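Local coordinates for uncharacterized NTF2-like protein (Cytophaga hutchinsonii ATCC 33406, PDB 3F40), which is of unknown function but belongs to the NTF2-like superfamily with a SnoaL-like domain, and may bind a small ligand in the pocket typical of that fold, at the interface of chains A and B. Sequence-based numbering; all coordinates share one arbitrary frame. Chains: chain A/B, uncharacterized NTF2-like protein.

The interface of chains A and B. Residues chain A 87-89, 105-107; chain B 89, 105-107.
The ring of B:Tyr105 lies with one face against A:Ser89, whose CB sits 4.0 Å from the ring atom CG of B:Tyr105, above the plane and offset toward the rim. In the plane, at its edge, are the carbonyl carbon of A:Ala87 and, from its own chain, the backbone O of B:Ser89. The twin ring of A:Tyr105 receives B:Ser89 CB on one face in the same way and has A:Ser89 O at its edge. The pair illustrates how a two-fold axis turns one modest contact into a reciprocal clasp. Each tyrosine has CG anti to its carbonyl carbon (chi1 -58°), a setting that carries the ring across the partner's strand, its CD2/CE2 edge toward the backbone. B:Tyr105 CD2 thus packs 3.7 Å from A:Ala88 CA, while the methyl of A:Ala87 approaches CE2 more loosely. At the ring tip, the phenol OH of B:Tyr105 is 2.8 Å from water 1, which lies 2.9 Å from A:Ala88 O, bridging side chain to opposing backbone.

Beside the two rings, at the two-fold axis, A:Ser89 OG and B:Ser89 OG share a hydrogen bond of 2.9 Å, either hydroxyl being a possible donor. With OG anti to the backbone N (chi1 178°), the two C-O bonds run roughly along the axis, side by side, A:Ser89 CB lying 3.7 Å from B:Ser89 CB. Farther along, A:Tyr105 CB and B:Tyr105 CB pack at 3.9 Å, and A:Phe106 O approaches B:Phe106 O to 3.4 Å without a hydrogen bond.

A:Ala87 to A:Ser89 belong to strand 84-95, and A:Tyr105 and B:Tyr105 end strand 98-105, before the loop leading to the 3-10 helix 109-112; the sheets face each other across the two-fold of a plausible dimer.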
loop_
_atom_site.group_PDB
_atom_site.type_symbol
_atom_site.label_atom_id
_atom_site.label_comp_id
_atom_site.label_asym_id
_atom_site.label_seq_id
_atom_site.Cartn_x
_atom_site.Cartn_y
_atom_site.Cartn_z
ATOM N N ALA A 87 -3.328 -10.321 -1.114
ATOM C CA ALA A 87 -2.217 -9.388 -1.232
ATOM C C ALA A 87 -2.683 -8.029 -0.754
ATOM O O ALA A 87 -3.661 -7.479 -1.250
ATOM C CB ALA A 87 -1.691 -9.288 -2.672
ATOM N N ALA A 88 -1.918 -7.464 0.171
ATOM C CA ALA A 88 -2.272 -6.200 0.810
ATOM C C ALA A 88 -1.067 -5.291 0.978
ATOM O O ALA A 88 0.087 -5.706 0.872
ATOM C CB ALA A 88 -2.870 -6.471 2.219
ATOM N N SER A 89 -1.384 -4.040 1.260
ATOM C CA SER A 89 -0.419 -3.040 1.674
ATOM C C SER A 89 -0.862 -2.509 3.036
ATOM O O SER A 89 -1.990 -2.115 3.176
ATOM C CB SER A 89 -0.361 -1.906 0.648
ATOM O OG SER A 89 0.545 -0.909 1.059
ATOM N N TYR A 105 -4.811 -1.910 3.078
ATOM C CA TYR A 105 -5.386 -1.747 1.742
ATOM C C TYR A 105 -5.408 -3.073 1.010
ATOM O O TYR A 105 -4.364 -3.656 0.791
ATOM C CB TYR A 105 -4.571 -0.757 0.910
ATOM C CG TYR A 105 -4.410 0.612 1.474
ATOM C CD1 TYR A 105 -3.447 0.876 2.421
ATOM C CD2 TYR A 105 -5.198 1.654 1.027
ATOM C CE1 TYR A 105 -3.284 2.154 2.924
ATOM C CE2 TYR A 105 -5.030 2.919 1.497
ATOM C CZ TYR A 105 -4.074 3.166 2.474
ATOM O OH TYR A 105 -3.873 4.446 2.931
ATOM N N PHE A 106 -6.586 -3.492 0.588
ATOM C CA PHE A 106 -6.758 -4.685 -0.207
ATOM C C PHE A 106 -8.180 -4.808 -0.701
ATOM O O PHE A 106 -9.072 -4.126 -0.204
ATOM C CB PHE A 106 -6.349 -5.975 0.540
ATOM C CG PHE A 106 -7.152 -6.298 1.786
ATOM C CD1 PHE A 106 -6.721 -5.864 3.012
ATOM C CD2 PHE A 106 -8.265 -7.136 1.721
ATOM C CE1 PHE A 106 -7.403 -6.191 4.159
ATOM C CE2 PHE A 106 -8.953 -7.436 2.880
ATOM C CZ PHE A 106 -8.507 -6.975 4.088
ATOM N N ASP A 107 -8.359 -5.688 -1.678
ATOM C CA ASP A 107 -9.686 -6.005 -2.213
ATOM C C ASP A 107 -10.270 -7.160 -1.388
ATOM O O ASP A 107 -9.763 -8.284 -1.447
ATOM C CB ASP A 107 -9.569 -6.399 -3.682
ATOM C CG ASP A 107 -10.866 -6.895 -4.280
ATOM O OD1 ASP A 107 -11.920 -6.841 -3.622
ATOM O OD2 ASP A 107 -10.774 -7.359 -5.456
ATOM N N SER B 89 -3.148 2.320 -2.128
ATOM C CA SER B 89 -1.702 2.236 -2.080
ATOM C C SER B 89 -1.226 1.717 -3.436
ATOM O O SER B 89 -1.710 0.711 -3.884
ATOM C CB SER B 89 -1.266 1.288 -0.959
ATOM O OG SER B 89 0.138 1.168 -0.928
ATOM N N TYR B 105 -3.568 -1.269 -4.682
ATOM C CA TYR B 105 -4.295 -1.927 -3.596
ATOM C C TYR B 105 -5.400 -1.029 -3.079
ATOM O O TYR B 105 -5.121 0.056 -2.608
ATOM C CB TYR B 105 -3.364 -2.254 -2.429
ATOM C CG TYR B 105 -2.189 -3.116 -2.737
ATOM C CD1 TYR B 105 -1.043 -2.580 -3.281
ATOM C CD2 TYR B 105 -2.211 -4.465 -2.446
ATOM C CE1 TYR B 105 0.054 -3.380 -3.542
ATOM C CE2 TYR B 105 -1.129 -5.257 -2.676
ATOM C CZ TYR B 105 0.010 -4.708 -3.252
ATOM O OH TYR B 105 1.121 -5.490 -3.458
ATOM N N PHE B 106 -6.624 -1.521 -3.118
ATOM C CA PHE B 106 -7.768 -0.828 -2.575
ATOM C C PHE B 106 -8.995 -1.709 -2.588
ATOM O O PHE B 106 -9.014 -2.737 -3.259
ATOM C CB PHE B 106 -8.072 0.502 -3.302
ATOM C CG PHE B 106 -8.432 0.384 -4.771
ATOM C CD1 PHE B 106 -7.456 0.484 -5.727
ATOM C CD2 PHE B 106 -9.764 0.294 -5.174
ATOM C CE1 PHE B 106 -7.768 0.434 -7.064
ATOM C CE2 PHE B 106 -10.059 0.221 -6.521
ATOM C CZ PHE B 106 -9.061 0.308 -7.452
ATOM N N ASP B 107 -10.001 -1.279 -1.837
ATOM C CA ASP B 107 -11.299 -1.959 -1.806
ATOM C C ASP B 107 -12.180 -1.360 -2.911
ATOM O O ASP B 107 -12.569 -0.191 -2.829
ATOM C CB ASP B 107 -11.948 -1.766 -0.439
ATOM C CG ASP B 107 -13.361 -2.298 -0.359
ATOM O OD1 ASP B 107 -13.844 -2.936 -1.312
ATOM O OD2 ASP B 107 -13.977 -2.034 0.717
HETATM O O HOH W 1 0.964 -7.322 -1.364
#